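Local coordinates for protein N-isopropylammelide isopropylaminohydrolase (Burkholderia multivorans ATCC 17616, PDB 6NBO) that is a zinc-containing member of the amidohydrolase family, hydrolases built on a TIM-barrel fold with metal ions held by histidine and aspartate side chains, at residues 278-290 with 320-332. Sequence-based numbering, arbitrary orientation.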
loop_
_atom_site.group_PDB
_atom_site.type_symbol
_atom_site.label_atom_id
_atom_site.label_comp_id
_atom_site.label_asym_id
_atom_site.label_seq_id
_atom_site.Cartn_x
_atom_site.Cartn_y
_atom_site.Cartn_z
ATOM N N THR A 278 -5.242 -6.058 3.301
ATOM C CA THR A 278 -5.035 -6.710 4.586
ATOM C C THR A 278 -3.644 -6.364 5.091
ATOM O O THR A 278 -2.685 -6.322 4.318
ATOM C CB THR A 278 -5.235 -8.235 4.517
ATOM O OG1 THR A 278 -5.162 -8.777 5.842
ATOM C CG2 THR A 278 -4.192 -8.927 3.616
ATOM N N THR A 279 -3.551 -6.057 6.380
ATOM C CA THR A 279 -2.270 -5.819 7.025
ATOM C C THR A 279 -1.927 -6.953 7.972
ATOM O O THR A 279 -0.947 -6.863 8.721
ATOM C CB THR A 279 -2.294 -4.477 7.752
ATOM O OG1 THR A 279 -3.179 -4.556 8.876
ATOM C CG2 THR A 279 -2.780 -3.383 6.791
ATOM N N ALA A 280 -2.737 -8.013 7.953
ATOM C CA ALA A 280 -2.523 -9.223 8.736
ATOM C C ALA A 280 -2.325 -8.976 10.234
ATOM O O ALA A 280 -1.385 -9.505 10.832
ATOM C CB ALA A 280 -1.347 -10.010 8.175
ATOM N N PRO A 281 -3.209 -8.208 10.877
ATOM C CA PRO A 281 -3.134 -8.097 12.341
ATOM C C PRO A 281 -3.308 -9.464 12.987
ATOM O O PRO A 281 -4.139 -10.270 12.565
ATOM C CB PRO A 281 -4.292 -7.156 12.686
ATOM C CG PRO A 281 -5.269 -7.355 11.548
ATOM C CD PRO A 281 -4.399 -7.529 10.340
ATOM N N ALA A 282 -2.496 -9.735 14.006
ATOM C CA ALA A 282 -2.442 -11.074 14.578
ATOM C C ALA A 282 -3.525 -11.337 15.617
ATOM O O ALA A 282 -3.648 -12.484 16.063
ATOM C CB ALA A 282 -1.062 -11.328 15.200
ATOM N N ALA A 283 -4.327 -10.333 15.997
ATOM C CA ALA A 283 -5.251 -10.472 17.120
ATOM C C ALA A 283 -6.702 -10.158 16.767
ATOM O O ALA A 283 -7.520 -9.960 17.671
ATOM C CB ALA A 283 -4.805 -9.580 18.285
ATOM N N VAL A 284 -7.045 -10.099 15.484
ATOM C CA VAL A 284 -8.436 -9.948 15.056
ATOM C C VAL A 284 -8.642 -10.769 13.798
ATOM O O VAL A 284 -7.685 -11.048 13.060
ATOM C CB VAL A 284 -8.790 -8.459 14.793
ATOM C CG1 VAL A 284 -7.770 -7.823 13.886
ATOM C CG2 VAL A 284 -10.198 -8.269 14.220
ATOM N N PRO A 285 -9.862 -11.268 13.583
ATOM C CA PRO A 285 -10.141 -11.984 12.332
ATOM C C PRO A 285 -9.821 -11.138 11.107
ATOM O O PRO A 285 -9.938 -9.909 11.114
ATOM C CB PRO A 285 -11.643 -12.304 12.424
ATOM C CG PRO A 285 -12.070 -11.933 13.823
ATOM C CD PRO A 285 -10.847 -11.613 14.621
ATOM N N VAL A 286 -9.389 -11.812 10.048
ATOM C CA VAL A 286 -8.991 -11.131 8.819
ATOM C C VAL A 286 -9.675 -11.820 7.645
ATOM O O VAL A 286 -10.089 -12.984 7.742
ATOM C CB VAL A 286 -7.455 -11.138 8.637
ATOM C CG1 VAL A 286 -6.786 -10.329 9.739
ATOM C CG2 VAL A 286 -6.939 -12.564 8.629
ATOM N N PRO A 287 -9.810 -11.129 6.518
ATOM C CA PRO A 287 -10.205 -11.836 5.294
ATOM C C PRO A 287 -9.162 -12.889 4.940
ATOM O O PRO A 287 -7.953 -12.643 5.000
ATOM C CB PRO A 287 -10.286 -10.724 4.240
ATOM C CG PRO A 287 -9.530 -9.573 4.816
ATOM C CD PRO A 287 -9.649 -9.684 6.303
ATOM N N SER A 288 -9.639 -14.084 4.621
ATOM C CA SER A 288 -8.757 -15.131 4.126
ATOM C C SER A 288 -8.211 -14.722 2.764
ATOM O O SER A 288 -8.980 -14.447 1.834
ATOM C CB SER A 288 -9.517 -16.451 4.037
ATOM O OG SER A 288 -8.821 -17.387 3.234
ATOM N N VAL A 289 -6.882 -14.656 2.646
ATOM C CA VAL A 289 -6.279 -14.340 1.354
ATOM C C VAL A 289 -6.706 -15.355 0.299
ATOM O O VAL A 289 -7.060 -14.988 -0.830
ATOM C CB VAL A 289 -4.748 -14.262 1.493
ATOM C CG1 VAL A 289 -4.099 -14.196 0.138
ATOM C CG2 VAL A 289 -4.370 -13.041 2.319
ATOM N N LEU A 290 -6.718 -16.645 0.654
ATOM C CA LEU A 290 -7.113 -17.654 -0.326
ATOM C C LEU A 290 -8.599 -17.577 -0.676
ATOM O O LEU A 290 -8.975 -17.876 -1.814
ATOM C CB LEU A 290 -6.753 -19.053 0.182
ATOM C CG LEU A 290 -5.237 -19.253 0.303
ATOM C CD1 LEU A 290 -4.911 -20.688 0.658
ATOM C CD2 LEU A 290 -4.539 -18.850 -0.986
ATOM N N GLU A 320 8.932 -8.344 4.656
ATOM C CA GLU A 320 8.513 -8.742 5.994
ATOM C C GLU A 320 6.997 -8.720 6.122
ATOM O O GLU A 320 6.411 -9.575 6.800
ATOM C CB GLU A 320 9.150 -7.837 7.047
ATOM C CG GLU A 320 8.816 -8.270 8.463
ATOM C CD GLU A 320 9.784 -7.686 9.457
ATOM O OE1 GLU A 320 9.421 -6.702 10.128
ATOM O OE2 GLU A 320 10.922 -8.193 9.537
ATOM N N ARG A 321 6.337 -7.740 5.500
ATOM C CA ARG A 321 4.877 -7.726 5.559
ATOM C C ARG A 321 4.293 -8.933 4.833
ATOM O O ARG A 321 3.310 -9.534 5.293
ATOM C CB ARG A 321 4.337 -6.420 4.971
ATOM C CG ARG A 321 2.817 -6.253 5.098
ATOM C CD ARG A 321 2.332 -6.437 6.525
ATOM N NE ARG A 321 3.140 -5.721 7.519
ATOM C CZ ARG A 321 2.802 -5.605 8.801
ATOM N NH1 ARG A 321 1.666 -6.131 9.240
ATOM N NH2 ARG A 321 3.590 -4.961 9.644
ATOM N N ALA A 322 4.895 -9.313 3.709
ATOM C CA ALA A 322 4.467 -10.525 3.020
ATOM C C ALA A 322 4.615 -11.733 3.924
ATOM O O ALA A 322 3.713 -12.580 3.997
ATOM C CB ALA A 322 5.280 -10.722 1.740
ATOM N N MET A 323 5.747 -11.823 4.629
ATOM C CA MET A 323 5.939 -12.907 5.585
ATOM C C MET A 323 4.848 -12.906 6.647
ATOM O O MET A 323 4.334 -13.968 7.019
ATOM C CB MET A 323 7.313 -12.790 6.253
ATOM C CG MET A 323 7.653 -13.980 7.150
ATOM S SD MET A 323 9.073 -13.648 8.202
ATOM C CE MET A 323 8.351 -12.499 9.382
ATOM N N LEU A 324 4.481 -11.730 7.160
ATOM C CA LEU A 324 3.485 -11.700 8.231
ATOM C C LEU A 324 2.099 -12.067 7.707
ATOM O O LEU A 324 1.319 -12.737 8.399
ATOM C CB LEU A 324 3.466 -10.326 8.888
ATOM C CG LEU A 324 4.717 -9.946 9.679
ATOM C CD1 LEU A 324 4.623 -8.485 10.096
ATOM C CD2 LEU A 324 4.854 -10.839 10.909
ATOM N N ILE A 325 1.781 -11.643 6.485
ATOM C CA ILE A 325 0.528 -12.062 5.852
ATOM C C ILE A 325 0.489 -13.584 5.712
ATOM O O ILE A 325 -0.510 -14.239 6.043
ATOM C CB ILE A 325 0.367 -11.349 4.494
ATOM C CG1 ILE A 325 0.109 -9.851 4.717
ATOM C CG2 ILE A 325 -0.764 -11.969 3.669
ATOM C CD1 ILE A 325 0.170 -9.006 3.451
ATOM N N ALA A 326 1.586 -14.168 5.222
ATOM C CA ALA A 326 1.670 -15.615 5.070
ATOM C C ALA A 326 1.473 -16.321 6.408
ATOM O O ALA A 326 0.694 -17.279 6.516
ATOM C CB ALA A 326 3.019 -15.986 4.441
ATOM N N MET A 327 2.157 -15.845 7.452
ATOM C CA MET A 327 1.995 -16.437 8.779
ATOM C C MET A 327 0.557 -16.325 9.259
ATOM O O MET A 327 -0.020 -17.294 9.768
ATOM C CB MET A 327 2.931 -15.748 9.783
ATOM C CG MET A 327 4.404 -16.004 9.558
ATOM S SD MET A 327 5.389 -14.959 10.681
ATOM C CE MET A 327 6.848 -15.968 10.875
ATOM N N ARG A 328 -0.035 -15.139 9.114
ATOM C CA ARG A 328 -1.399 -14.932 9.584
ATOM C C ARG A 328 -2.375 -15.860 8.875
ATOM O O ARG A 328 -3.365 -16.291 9.473
ATOM C CB ARG A 328 -1.807 -13.472 9.384
ATOM C CG ARG A 328 -3.206 -13.125 9.889
ATOM C CD ARG A 328 -3.316 -13.263 11.411
ATOM N NE ARG A 328 -4.662 -12.971 11.906
ATOM C CZ ARG A 328 -5.658 -13.850 11.930
ATOM N NH1 ARG A 328 -5.461 -15.087 11.483
ATOM N NH2 ARG A 328 -6.851 -13.497 12.400
ATOM N N ASN A 329 -2.108 -16.190 7.615
ATOM C CA ASN A 329 -2.978 -17.064 6.843
ATOM C C ASN A 329 -2.554 -18.526 6.916
ATOM O O ASN A 329 -3.108 -19.355 6.183
ATOM C CB ASN A 329 -3.026 -16.586 5.389
ATOM C CG ASN A 329 -3.959 -15.402 5.202
ATOM O OD1 ASN A 329 -5.108 -15.571 4.812
ATOM N ND2 ASN A 329 -3.474 -14.194 5.495
ATOM N N ASP A 330 -1.601 -18.855 7.795
ATOM C CA ASP A 330 -1.150 -20.230 8.026
ATOM C C ASP A 330 -0.544 -20.838 6.763
ATOM O O ASP A 330 -0.644 -22.043 6.527
ATOM C CB ASP A 330 -2.292 -21.109 8.559
ATOM C CG ASP A 330 -1.791 -22.292 9.372
ATOM O OD1 ASP A 330 -0.591 -22.325 9.716
ATOM O OD2 ASP A 330 -2.603 -23.190 9.666
ATOM N N PHE A 331 0.072 -20.009 5.927
ATOM C CA PHE A 331 0.731 -20.513 4.728
ATOM C C PHE A 331 1.992 -21.289 5.104
ATOM O O PHE A 331 2.754 -20.872 5.978
ATOM C CB PHE A 331 1.106 -19.357 3.797
ATOM C CG PHE A 331 -0.071 -18.696 3.103
ATOM C CD1 PHE A 331 -1.355 -19.207 3.212
ATOM C CD2 PHE A 331 0.132 -17.566 2.323
ATOM C CE1 PHE A 331 -2.420 -18.584 2.567
ATOM C CE2 PHE A 331 -0.922 -16.940 1.667
ATOM C CZ PHE A 331 -2.206 -17.459 1.790
ATOM N N ARG A 332 2.215 -22.427 4.437
ATOM C CA ARG A 332 3.453 -23.173 4.628
ATOM C C ARG A 332 4.078 -23.521 3.284
ATOM O O ARG A 332 5.305 -23.578 3.161
ATOM C CB ARG A 332 3.220 -24.460 5.427
ATOM C CG ARG A 332 2.458 -24.297 6.731
ATOM C CD ARG A 332 3.376 -24.068 7.928
ATOM N NE ARG A 332 2.612 -23.972 9.173
ATOM C CZ ARG A 332 2.698 -24.829 10.187
ATOM N NH1 ARG A 332 3.537 -25.856 10.132
ATOM N NH2 ARG A 332 1.950 -24.650 11.269
HETATM O O HOH W 1 -5.256 -11.829 5.651
HETATM O O HOH W 2 -9.353 -14.942 10.844
HETATM O O HOH W 3 -6.070 -17.674 3.448
#
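N329 OD1 takes two hydrogens: the backbone N of V289 gives one at 2.9 Å, nearly straight (166°), and a water bridging S288 OG and L290 N gives the other. ND2 turns back to I325 O, 3.0 Å away, and gives its other hydrogen to a water bound to P287 O and T278 OG1, fixing the amide's rotation. S288 is the N-cap of helix 289-295, its OG bonded to A291 N, while N329 holds that helix's first turn from across the contact. R328 holds the turn mid-loop. CG anti to the backbone N (chi1 -178°) carries its chain past A280 CB, and the bend at chi2 (65°) helps bring the guanidinium edge to two carbonyls: NE binds P281 O at 2.8 Å and NH2 binds V284 O at 2.7 Å, the latter from above the carbonyl plane. V286 CG2 sits over one face of the R328 guanidinium, 3.8 Å above the plane. In this TIM-barrel fold the loop follows barrel strand 275-278, and helix 318-328 ends beside it in a Schellman motif with D330 as C-prime residue. A280 CB packs on I325 CA at 3.6 Å. Beyond the helix end, L290 CG touches F331 CE1, and helix 334-342 meets F331 and V289. R321 NH1 bonds weakly to T279 O (2.8 Å); the T279 side chain lies about 6 Å from a zinc ion but is not a ligand.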